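Side-chain contacts in mariner Mos1 transposase (Drosophila mauritiana, PDB 4MDB), which moves the Mos1 transposon by a cut-and-paste mechanism, its RNase H-like catalytic domain (the part present here) using two divalent metal ions: residues R22-S27 and R212-V217; W76-G81 and R112-Y117; H173-Q178 and K187-E192. The protein carries 1 engineered substitution. All coordinates share one frame; numbering follows the deposited sequence. Where two conformers were deposited one is given.

Contact 1: residues R22-S27 and R212-V217; sequences RYKRKS and RWEKCV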
loop_
_atom_site.group_PDB
_atom_site.type_symbol
_atom_site.label_atom_id
_atom_site.label_comp_id
_atom_site.label_asym_id
_atom_site.label_seq_id
_atom_site.Cartn_x
_atom_site.Cartn_y
_atom_site.Cartn_z
ATOM N N ARG A 22 -17.859 -2.263 -9.455
ATOM C CA ARG A 22 -17.441 -3.646 -9.119
ATOM C C ARG A 22 -17.802 -3.974 -7.691
ATOM O O ARG A 22 -18.359 -5.032 -7.409
ATOM C CB ARG A 22 -15.942 -3.861 -9.310
ATOM C CG ARG A 22 -15.513 -5.296 -8.875
ATOM C CD ARG A 22 -14.085 -5.467 -9.230
ATOM N NE ARG A 22 -13.552 -6.764 -8.777
ATOM C CZ ARG A 22 -12.302 -7.163 -9.022
ATOM N NH1 ARG A 22 -11.464 -6.346 -9.620
ATOM N NH2 ARG A 22 -11.899 -8.336 -8.613
ATOM N N TYR A 23 -17.465 -3.094 -6.754
ATOM C CA TYR A 23 -17.728 -3.296 -5.337
ATOM C C TYR A 23 -19.175 -3.563 -5.090
ATOM O O TYR A 23 -19.494 -4.438 -4.322
ATOM C CB TYR A 23 -17.207 -2.134 -4.506
ATOM C CG TYR A 23 -17.671 -2.118 -3.080
ATOM C CD1 TYR A 23 -17.140 -3.000 -2.109
ATOM C CD2 TYR A 23 -18.702 -1.280 -2.699
ATOM C CE1 TYR A 23 -17.587 -2.995 -0.804
ATOM C CE2 TYR A 23 -19.171 -1.284 -1.398
ATOM C CZ TYR A 23 -18.647 -2.127 -0.453
ATOM O OH TYR A 23 -19.165 -2.047 0.809
ATOM N N LYS A 24 -20.026 -2.796 -5.768
ATOM C CA LYS A 24 -21.478 -2.934 -5.557
ATOM C C LYS A 24 -21.981 -4.279 -6.053
ATOM O O LYS A 24 -22.895 -4.838 -5.439
ATOM C CB LYS A 24 -22.189 -1.754 -6.207
ATOM C CG LYS A 24 -21.898 -0.486 -5.388
ATOM C CD LYS A 24 -22.577 0.717 -5.979
ATOM C CE LYS A 24 -22.518 1.943 -5.074
ATOM N NZ LYS A 24 -22.641 3.109 -5.989
ATOM N N ARG A 25 -21.421 -4.791 -7.140
ATOM C CA ARG A 25 -21.814 -6.098 -7.661
ATOM C C ARG A 25 -21.343 -7.168 -6.665
ATOM O O ARG A 25 -22.114 -8.025 -6.304
ATOM C CB ARG A 25 -21.254 -6.379 -9.046
ATOM C CG ARG A 25 -22.021 -5.734 -10.202
ATOM C CD ARG A 25 -21.463 -6.028 -11.611
ATOM N NE ARG A 25 -20.472 -5.044 -12.072
ATOM C CZ ARG A 25 -19.139 -5.184 -12.072
ATOM N NH1 ARG A 25 -18.371 -4.179 -12.534
ATOM N NH2 ARG A 25 -18.558 -6.307 -11.632
ATOM N N LYS A 26 -20.071 -7.102 -6.205
ATOM C CA LYS A 26 -19.524 -8.153 -5.329
ATOM C C LYS A 26 -18.359 -7.615 -4.573
ATOM O O LYS A 26 -17.380 -7.365 -5.185
ATOM C CB LYS A 26 -19.102 -9.376 -6.095
ATOM C CG LYS A 26 -18.657 -10.548 -5.212
ATOM C CD LYS A 26 -18.030 -11.599 -6.098
ATOM C CE LYS A 26 -17.606 -12.845 -5.369
ATOM N NZ LYS A 26 -16.336 -13.343 -6.023
ATOM N N SER A 27 -18.508 -7.367 -3.284
ATOM C CA SER A 27 -17.368 -6.832 -2.534
ATOM C C SER A 27 -16.150 -7.699 -2.621
ATOM O O SER A 27 -16.249 -8.908 -2.437
ATOM C CB SER A 27 -17.698 -6.600 -1.062
ATOM O OG SER A 27 -16.592 -6.114 -0.390
ATOM N N ARG A 212 -14.367 6.493 0.135
ATOM C CA ARG A 212 -13.407 7.302 -0.603
ATOM C C ARG A 212 -13.749 7.334 -2.093
ATOM O O ARG A 212 -13.833 8.405 -2.694
ATOM C CB ARG A 212 -11.987 6.770 -0.399
ATOM C CG ARG A 212 -11.554 6.700 1.056
ATOM C CD ARG A 212 -10.139 7.227 1.236
ATOM N NE ARG A 212 -9.904 7.704 2.596
ATOM C CZ ARG A 212 -9.373 8.887 2.891
ATOM N NH1 ARG A 212 -9.020 9.718 1.920
ATOM N NH2 ARG A 212 -9.195 9.238 4.157
ATOM N N TRP A 213 -13.947 6.158 -2.683
ATOM C CA TRP A 213 -14.298 6.060 -4.125
ATOM C C TRP A 213 -15.530 6.955 -4.399
ATOM O O TRP A 213 -15.532 7.720 -5.388
ATOM C CB TRP A 213 -14.502 4.670 -4.667
ATOM C CG TRP A 213 -13.328 3.804 -4.544
ATOM C CD1 TRP A 213 -12.001 4.199 -4.572
ATOM C CD2 TRP A 213 -13.288 2.381 -4.285
ATOM N NE1 TRP A 213 -11.183 3.125 -4.403
ATOM C CE2 TRP A 213 -11.939 1.996 -4.266
ATOM C CE3 TRP A 213 -14.239 1.394 -4.218
ATOM C CZ2 TRP A 213 -11.556 0.686 -4.062
ATOM C CZ3 TRP A 213 -13.845 0.118 -4.016
ATOM C CH2 TRP A 213 -12.532 -0.227 -3.924
ATOM N N GLU A 214 -16.526 6.859 -3.512
ATOM C CA GLU A 214 -17.812 7.628 -3.689
ATOM C C GLU A 214 -17.531 9.108 -3.667
ATOM O O GLU A 214 -18.099 9.853 -4.465
ATOM C CB GLU A 214 -18.822 7.244 -2.604
ATOM C CG GLU A 214 -20.237 7.332 -3.145
ATOM C CD GLU A 214 -21.007 6.031 -3.085
ATOM O OE1 GLU A 214 -20.750 5.088 -3.906
ATOM O OE2 GLU A 214 -21.944 5.993 -2.247
ATOM N N LYS A 215 -16.713 9.532 -2.718
ATOM C CA LYS A 215 -16.359 10.951 -2.592
ATOM C C LYS A 215 -15.628 11.455 -3.824
ATOM O O LYS A 215 -15.858 12.589 -4.288
ATOM C CB LYS A 215 -15.559 11.213 -1.340
ATOM C CG LYS A 215 -16.403 11.148 -0.078
ATOM C CD LYS A 215 -15.559 11.547 1.090
ATOM C CE LYS A 215 -16.352 11.535 2.371
ATOM N NZ LYS A 215 -15.346 11.770 3.448
ATOM N N CYS A 216 -14.709 10.641 -4.341
ATOM C CA CYS A 216 -13.993 10.995 -5.538
ATOM C C CYS A 216 -14.897 11.158 -6.710
ATOM O O CYS A 216 -14.762 12.145 -7.433
ATOM C CB CYS A 216 -12.897 9.950 -5.813
ATOM S SG CYS A 216 -11.762 10.535 -7.112
ATOM N N VAL A 217 -15.859 10.253 -6.867
ATOM C CA VAL A 217 -16.818 10.344 -7.961
ATOM C C VAL A 217 -17.648 11.641 -7.727
ATOM O O VAL A 217 -17.832 12.447 -8.649
ATOM C CB VAL A 217 -17.671 9.087 -8.065
ATOM C CG1 VAL A 217 -18.849 9.318 -9.013
ATOM C CG2 VAL A 217 -16.811 7.912 -8.578
#

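Contact 2: residues W76-G81 and R112-Y117; sequences WWDQSG and RKRPEY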
loop_
_atom_site.group_PDB
_atom_site.type_symbol
_atom_site.label_atom_id
_atom_site.label_comp_id
_atom_site.label_asym_id
_atom_site.label_seq_id
_atom_site.Cartn_x
_atom_site.Cartn_y
_atom_site.Cartn_z
ATOM N N TRP A 76 3.659 -3.940 3.197
ATOM C CA TRP A 76 2.467 -4.539 2.577
ATOM C C TRP A 76 1.566 -5.100 3.662
ATOM O O TRP A 76 2.047 -5.687 4.601
ATOM C CB TRP A 76 2.784 -5.611 1.544
ATOM C CG TRP A 76 3.625 -5.144 0.431
ATOM C CD1 TRP A 76 3.187 -4.651 -0.770
ATOM C CD2 TRP A 76 5.054 -4.972 0.419
ATOM N NE1 TRP A 76 4.246 -4.238 -1.550
ATOM C CE2 TRP A 76 5.400 -4.470 -0.841
ATOM C CE3 TRP A 76 6.089 -5.294 1.336
ATOM C CZ2 TRP A 76 6.728 -4.181 -1.190
ATOM C CZ3 TRP A 76 7.400 -4.990 0.991
ATOM C CH2 TRP A 76 7.687 -4.456 -0.258
ATOM N N TRP A 77 0.259 -4.925 3.479
ATOM C CA TRP A 77 -0.718 -5.220 4.515
ATOM C C TRP A 77 -2.088 -5.471 3.968
ATOM O O TRP A 77 -2.350 -5.178 2.807
ATOM C CB TRP A 77 -0.739 -4.146 5.564
ATOM C CG TRP A 77 -1.130 -2.755 5.056
ATOM C CD1 TRP A 77 -0.358 -1.938 4.303
ATOM C CD2 TRP A 77 -2.367 -2.058 5.273
ATOM N NE1 TRP A 77 -1.024 -0.755 4.055
ATOM C CE2 TRP A 77 -2.245 -0.785 4.658
ATOM C CE3 TRP A 77 -3.532 -2.345 5.960
ATOM C CZ2 TRP A 77 -3.301 0.157 4.681
ATOM C CZ3 TRP A 77 -4.531 -1.417 6.040
ATOM C CH2 TRP A 77 -4.423 -0.165 5.397
ATOM N N ASP A 78 -2.961 -6.053 4.788
ATOM C CA ASP A 78 -4.337 -6.265 4.444
ATOM C C ASP A 78 -5.219 -6.022 5.656
ATOM O O ASP A 78 -4.780 -5.432 6.637
ATOM C CB ASP A 78 -4.500 -7.635 3.785
ATOM C CG ASP A 78 -4.359 -8.813 4.815
ATOM O OD1 ASP A 78 -4.157 -8.535 5.997
ATOM O OD2 ASP A 78 -4.649 -9.969 4.427
ATOM N N GLN A 79 -6.487 -6.422 5.586
ATOM C CA GLN A 79 -7.423 -6.043 6.604
ATOM C C GLN A 79 -7.115 -6.778 7.906
ATOM O O GLN A 79 -7.714 -6.398 8.923
ATOM C CB GLN A 79 -8.859 -6.371 6.161
ATOM C CG GLN A 79 -9.077 -7.823 5.947
ATOM C CD GLN A 79 -10.538 -8.130 5.748
ATOM O OE1 GLN A 79 -11.172 -7.549 4.879
ATOM N NE2 GLN A 79 -11.068 -9.060 6.525
ATOM N N SER A 80 -6.188 -7.731 7.900
ATOM C CA SER A 80 -5.826 -8.523 9.084
ATOM C C SER A 80 -4.552 -8.040 9.748
ATOM O O SER A 80 -4.211 -8.521 10.820
ATOM C CB SER A 80 -5.703 -9.982 8.718
ATOM O OG SER A 80 -6.991 -10.447 8.276
ATOM N N GLY A 81 -3.846 -7.145 9.093
ATOM C CA GLY A 81 -2.549 -6.653 9.604
ATOM C C GLY A 81 -1.437 -6.596 8.588
ATOM O O GLY A 81 -1.608 -6.849 7.434
ATOM N N ARG A 112 2.612 -18.135 4.338
ATOM C CA ARG A 112 2.778 -18.444 5.733
ATOM C C ARG A 112 1.732 -17.837 6.652
ATOM O O ARG A 112 1.348 -18.426 7.663
ATOM C CB ARG A 112 4.184 -17.975 6.152
ATOM C CG ARG A 112 4.543 -18.336 7.597
ATOM C CD ARG A 112 6.015 -18.009 7.886
ATOM N NE ARG A 112 6.326 -16.589 7.693
ATOM C CZ ARG A 112 6.022 -15.623 8.515
ATOM N NH1 ARG A 112 5.380 -15.823 9.666
ATOM N NH2 ARG A 112 6.360 -14.388 8.171
ATOM N N LYS A 113 1.253 -16.618 6.347
ATOM C CA LYS A 113 0.402 -15.870 7.281
ATOM C C LYS A 113 -1.070 -15.782 6.904
ATOM O O LYS A 113 -1.868 -15.363 7.720
ATOM C CB LYS A 113 0.912 -14.445 7.436
ATOM C CG LYS A 113 2.116 -14.323 8.320
ATOM C CD LYS A 113 2.747 -12.999 8.018
ATOM C CE LYS A 113 2.003 -11.929 8.803
ATOM N NZ LYS A 113 1.855 -12.360 10.212
ATOM N N ARG A 114 -1.382 -16.135 5.672
ATOM C CA ARG A 114 -2.735 -16.092 5.144
ATOM C C ARG A 114 -3.166 -17.396 4.497
ATOM O O ARG A 114 -3.122 -17.586 3.274
ATOM C CB ARG A 114 -2.846 -14.924 4.166
ATOM C CG ARG A 114 -2.537 -13.584 4.798
ATOM C CD ARG A 114 -3.617 -13.049 5.731
ATOM N NE ARG A 114 -3.365 -11.701 6.242
ATOM C CZ ARG A 114 -2.618 -11.378 7.294
ATOM N NH1 ARG A 114 -1.967 -12.315 8.019
ATOM N NH2 ARG A 114 -2.450 -10.152 7.642
ATOM N N PRO A 115 -3.625 -18.355 5.319
ATOM C CA PRO A 115 -4.067 -19.663 4.778
ATOM C C PRO A 115 -5.055 -19.681 3.617
ATOM O O PRO A 115 -5.008 -20.575 2.772
ATOM C CB PRO A 115 -4.681 -20.351 6.028
ATOM C CG PRO A 115 -3.883 -19.770 7.176
ATOM C CD PRO A 115 -3.701 -18.313 6.785
ATOM N N GLU A 116 -5.976 -18.746 3.580
ATOM C CA GLU A 116 -6.895 -18.612 2.448
ATOM C C GLU A 116 -6.136 -18.458 1.143
ATOM O O GLU A 116 -6.602 -18.882 0.095
ATOM C CB GLU A 116 -7.860 -17.445 2.714
ATOM C CG GLU A 116 -7.210 -16.061 2.917
ATOM C CD GLU A 116 -6.718 -15.695 4.367
ATOM O OE1 GLU A 116 -6.894 -14.506 4.724
ATOM O OE2 GLU A 116 -6.116 -16.506 5.134
ATOM N N TYR A 117 -4.940 -17.902 1.208
ATOM C CA TYR A 117 -4.107 -17.789 0.008
ATOM C C TYR A 117 -3.241 -19.020 -0.222
ATOM O O TYR A 117 -3.033 -19.380 -1.345
ATOM C CB TYR A 117 -3.242 -16.525 0.002
ATOM C CG TYR A 117 -4.082 -15.303 0.055
ATOM C CD1 TYR A 117 -5.123 -15.133 -0.829
ATOM C CD2 TYR A 117 -3.863 -14.317 0.990
ATOM C CE1 TYR A 117 -5.917 -14.030 -0.765
ATOM C CE2 TYR A 117 -4.639 -13.191 1.032
ATOM C CZ TYR A 117 -5.659 -13.059 0.135
ATOM O OH TYR A 117 -6.444 -12.006 0.160
HETATM O O HOH W 1 -6.005 -10.227 1.858
#

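Contact 3: residues H173-Q178 and K187-E192; sequences HALAEQ and KKWLDE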
loop_
_atom_site.group_PDB
_atom_site.type_symbol
_atom_site.label_atom_id
_atom_site.label_comp_id
_atom_site.label_asym_id
_atom_site.label_seq_id
_atom_site.Cartn_x
_atom_site.Cartn_y
_atom_site.Cartn_z
ATOM N N HIS A 173 2.191 10.659 12.524
ATOM C CA HIS A 173 2.036 11.375 13.788
ATOM C C HIS A 173 2.903 10.828 14.895
ATOM O O HIS A 173 3.512 11.590 15.664
ATOM C CB HIS A 173 0.558 11.451 14.203
ATOM C CG HIS A 173 -0.317 12.026 13.143
ATOM N ND1 HIS A 173 -0.045 13.238 12.526
ATOM C CD2 HIS A 173 -1.440 11.551 12.549
ATOM C CE1 HIS A 173 -0.992 13.507 11.645
ATOM N NE2 HIS A 173 -1.841 12.495 11.636
ATOM N N ALA A 174 3.007 9.513 14.977
ATOM C CA ALA A 174 3.825 8.903 16.020
ATOM C C ALA A 174 5.311 9.098 15.717
ATOM O O ALA A 174 6.107 9.344 16.605
ATOM C CB ALA A 174 3.510 7.437 16.137
ATOM N N LEU A 175 5.684 9.024 14.446
ATOM C CA LEU A 175 7.046 9.179 14.025
ATOM C C LEU A 175 7.588 10.530 14.408
ATOM O O LEU A 175 8.770 10.650 14.705
ATOM C CB LEU A 175 7.282 8.988 12.534
ATOM C CG LEU A 175 7.230 7.535 12.106
ATOM C CD1 LEU A 175 7.154 7.489 10.595
ATOM C CD2 LEU A 175 8.480 6.767 12.529
ATOM N N ALA A 176 6.730 11.541 14.392
ATOM C CA ALA A 176 7.211 12.911 14.546
ATOM C C ALA A 176 7.740 13.137 15.949
ATOM O O ALA A 176 8.433 14.111 16.187
ATOM C CB ALA A 176 6.092 13.895 14.236
ATOM N N GLU A 177 7.358 12.286 16.879
ATOM C CA GLU A 177 7.877 12.331 18.232
ATOM C C GLU A 177 9.159 11.481 18.465
ATOM O O GLU A 177 9.713 11.560 19.539
ATOM C CB GLU A 177 6.764 11.910 19.205
ATOM C CG GLU A 177 5.578 12.887 19.230
ATOM C CD GLU A 177 5.951 14.243 19.847
ATOM O OE1 GLU A 177 6.157 14.307 21.089
ATOM O OE2 GLU A 177 6.057 15.250 19.107
ATOM N N GLN A 178 9.621 10.701 17.474
ATOM C CA GLN A 178 10.812 9.865 17.590
ATOM C C GLN A 178 12.042 10.589 17.086
ATOM O O GLN A 178 11.935 11.409 16.200
ATOM C CB GLN A 178 10.640 8.540 16.823
ATOM C CG GLN A 178 9.499 7.700 17.373
ATOM C CD GLN A 178 9.714 7.278 18.839
ATOM O OE1 GLN A 178 10.833 6.893 19.268
ATOM N NE2 GLN A 178 8.657 7.329 19.600
ATOM N N LYS A 187 13.513 -0.342 13.106
ATOM C CA LYS A 187 12.914 -1.661 12.966
ATOM C C LYS A 187 12.124 -2.098 14.230
ATOM O O LYS A 187 10.968 -2.561 14.145
ATOM C CB LYS A 187 14.034 -2.649 12.627
ATOM C CG LYS A 187 13.632 -3.841 11.768
ATOM C CD LYS A 187 14.866 -4.456 11.098
ATOM C CE LYS A 187 14.540 -5.578 10.098
ATOM N NZ LYS A 187 14.096 -5.063 8.771
ATOM N N LYS A 188 12.716 -1.944 15.416
ATOM C CA LYS A 188 11.972 -2.217 16.635
ATOM C C LYS A 188 10.752 -1.313 16.847
ATOM O O LYS A 188 9.677 -1.766 17.261
ATOM C CB LYS A 188 12.848 -2.063 17.888
ATOM C CG LYS A 188 12.110 -2.578 19.141
ATOM C CD LYS A 188 12.259 -4.104 19.248
ATOM C CE LYS A 188 10.976 -4.795 19.694
ATOM N NZ LYS A 188 10.592 -4.465 21.106
ATOM N N TRP A 189 10.922 -0.020 16.620
ATOM C CA TRP A 189 9.785 0.869 16.752
ATOM C C TRP A 189 8.654 0.385 15.809
ATOM O O TRP A 189 7.486 0.276 16.222
ATOM C CB TRP A 189 10.175 2.308 16.431
ATOM C CG TRP A 189 9.096 3.202 16.690
ATOM C CD1 TRP A 189 8.760 3.748 17.878
ATOM C CD2 TRP A 189 8.125 3.669 15.739
ATOM N NE1 TRP A 189 7.649 4.515 17.740
ATOM C CE2 TRP A 189 7.231 4.476 16.434
ATOM C CE3 TRP A 189 7.904 3.434 14.389
ATOM C CZ2 TRP A 189 6.155 5.092 15.818
ATOM C CZ3 TRP A 189 6.789 4.042 13.788
ATOM C CH2 TRP A 189 5.966 4.831 14.474
ATOM N N LEU A 190 9.025 0.030 14.581
ATOM C CA LEU A 190 7.953 -0.438 13.633
ATOM C C LEU A 190 7.344 -1.749 14.055
ATOM O O LEU A 190 6.140 -1.897 14.015
ATOM C CB LEU A 190 8.470 -0.525 12.196
ATOM C CG LEU A 190 8.891 0.735 11.500
ATOM C CD1 LEU A 190 9.764 0.374 10.360
ATOM C CD2 LEU A 190 7.697 1.516 11.009
ATOM N N ASP A 191 8.164 -2.726 14.445
ATOM C CA ASP A 191 7.634 -3.984 14.999
ATOM C C ASP A 191 6.634 -3.746 16.079
ATOM O O ASP A 191 5.523 -4.281 16.021
ATOM C CB ASP A 191 8.756 -4.903 15.520
ATOM C CG ASP A 191 9.567 -5.495 14.412
ATOM O OD1 ASP A 191 9.066 -5.562 13.254
ATOM O OD2 ASP A 191 10.737 -5.879 14.681
ATOM N N GLU A 192 6.968 -2.915 17.049
ATOM C CA GLU A 192 6.050 -2.640 18.161
ATOM C C GLU A 192 4.779 -1.883 17.743
ATOM O O GLU A 192 3.695 -2.164 18.215
ATOM C CB GLU A 192 6.688 -1.825 19.303
ATOM C CG GLU A 192 7.778 -2.477 20.126
ATOM C CD GLU A 192 8.249 -1.560 21.256
ATOM O OE1 GLU A 192 7.380 -1.023 21.998
ATOM O OE2 GLU A 192 9.483 -1.368 21.402
#

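Contact 1: residues R22-S27 and R212-V217
Lys24 and Glu214 supply the polar part of this contact, a long, weak salt bridge with Lys24 NZ 3.4 Å from Glu214 OE1. The position of that oxygen is not fully certain, so the bond should be read as doubtful in detail. Beyond CG the lysine chain runs extended, whereas the glutamate is bent at chi2; the two side chains cross at about a right angle. Both residues are exposed, and the charge pair lies at the border of the contact.

Deeper in, the packing is carried by Tyr23 and the buried Trp213. The indole presents its edge: Trp213 CZ3 comes 4.1 Å from Tyr23 CB, which lies near the ring plane. With CG anti to the backbone N (chi1 168°), the Tyr23 ring is carried off from Trp213, and the methylene does the touching. Leu19 and Leu20, one turn earlier on helix 6-25, pack against Trp213 and Glu214, while Cys216 and Val217 reach Cys16. Farther out, Arg22 forms a salt bridge with Glu149, and Arg212 makes a cation-pi contact with Tyr165.

Segment 22-27 is the last turn of helix 6-25 and the loop after it; segment 212-217 belongs to helix 209-218. The arrangement is helix-helix packing that brings the first and last helices of the RNase H-like catalytic domain together.

Contact 2: residues W76-G81 and R112-Y117
The Arg114 guanidinium meets Asp78 along its edge and has Ser80 CB over one face, 3.4 Å from Arg114 NH2. Gly81 O also lies at the guanidinium edge. These partners belong to the tight turn of the beta hairpin 69-78/81-87 in the RNase H-like sheet: a type I turn from Asp78 to Gly81, combined with an Asx turn in which Ser80 N donates to Asp78 OD1 at 2.9 Å.

The salt bridge is side-on and bidentate. Arg114 NE reaches Asp78 OD2 at 2.8 Å, on the syn side but tilted 29° out of the carboxylate plane, and Arg114 NH2 reaches Asp78 OD1 at 2.9 Å from above that plane. Both oxygens lie almost in the guanidinium plane, against which the carboxylate is turned by 28°. Ser80 N comes to OD1 from the opposite face; two donors thus grip this oxygen and hold the carboxylate's rotation.

Both residues are buried, and the salt bridge pairs their charges within the protein. Water 1 lies 2.9 Å from Asp78 OD2, hydrogen-bonded to it, and at the edge of the Tyr117 ring, one face of which has Glu116 CG over its centre. Arg114 itself sits where helix 96-113 gives way to helix 115-118, and its remaining terminal nitrogen, NH1, donates to Lys113 O at 3.1 Å.

Contact 3: residues H173-Q178 and K187-E192
Trp189, the first residue of 187-192 to touch the other segment, lays its indole against Ala174, Leu175 and Gln178. Its CG stands anti to the backbone N (chi1 -174°), which sends the ring from helix 183-196 toward the end of helix 162-175. Leu175 and Gln178 share one face of the indole. Leu175 CD2 sits 3.9 Å from the centroid of the Trp189 six-membered ring, a CH-pi contact in which this methyl also comes 3.4 Å from Trp189 CZ3. Gln178 CG makes a second CH-pi contact, 4.0 Å from the centroid of the Trp189 five-membered ring. The glutamine chain bends at chi2 and carries its amide past the NE1-CD1 rim, tilted 34° from the indole plane, with Gln178 NE2 3.5 Å from Trp189 NE1. Ala174 CB instead approaches in the ring plane, at the edge, 3.5 Å from Trp189 CZ2. Phe180 (edge-to-face) and Trp193 (stacked) extend the aromatic cluster, and Met171 touches both Trp189 and the next residue, Leu190.

Glu192, the last residue, turns back to Lys188 in a weak salt bridge, with Glu192 OE2 3.3 Å from Lys188 NZ.

Helix 162-175 carries Asp164, a magnesium ligand, and His173, important for base-specific DNA binding. No hydrogen bond crosses between the segments, so this partly exposed junction rests on dispersion and CH-pi contacts gathered round one indole.

Contact 2 is the buried one of the three, and it holds a charged pair inside: two straight bonds join a hairpin turn of the central sheet to the junction of two helices. Contact 1 is partly buried and contact 3 lies at the surface; both join helices and rely mainly on a tryptophan, though contact 1 offers the indole edge beside a weak, exposed salt bridge, whereas contact 3 uses face as well as edge. They sit on opposite sides of the chain's centre, with centres about 33 Å apart. Along the chain, contact 1 encloses the other two, which follow in series. None of the three touches another or shares a helix or strand.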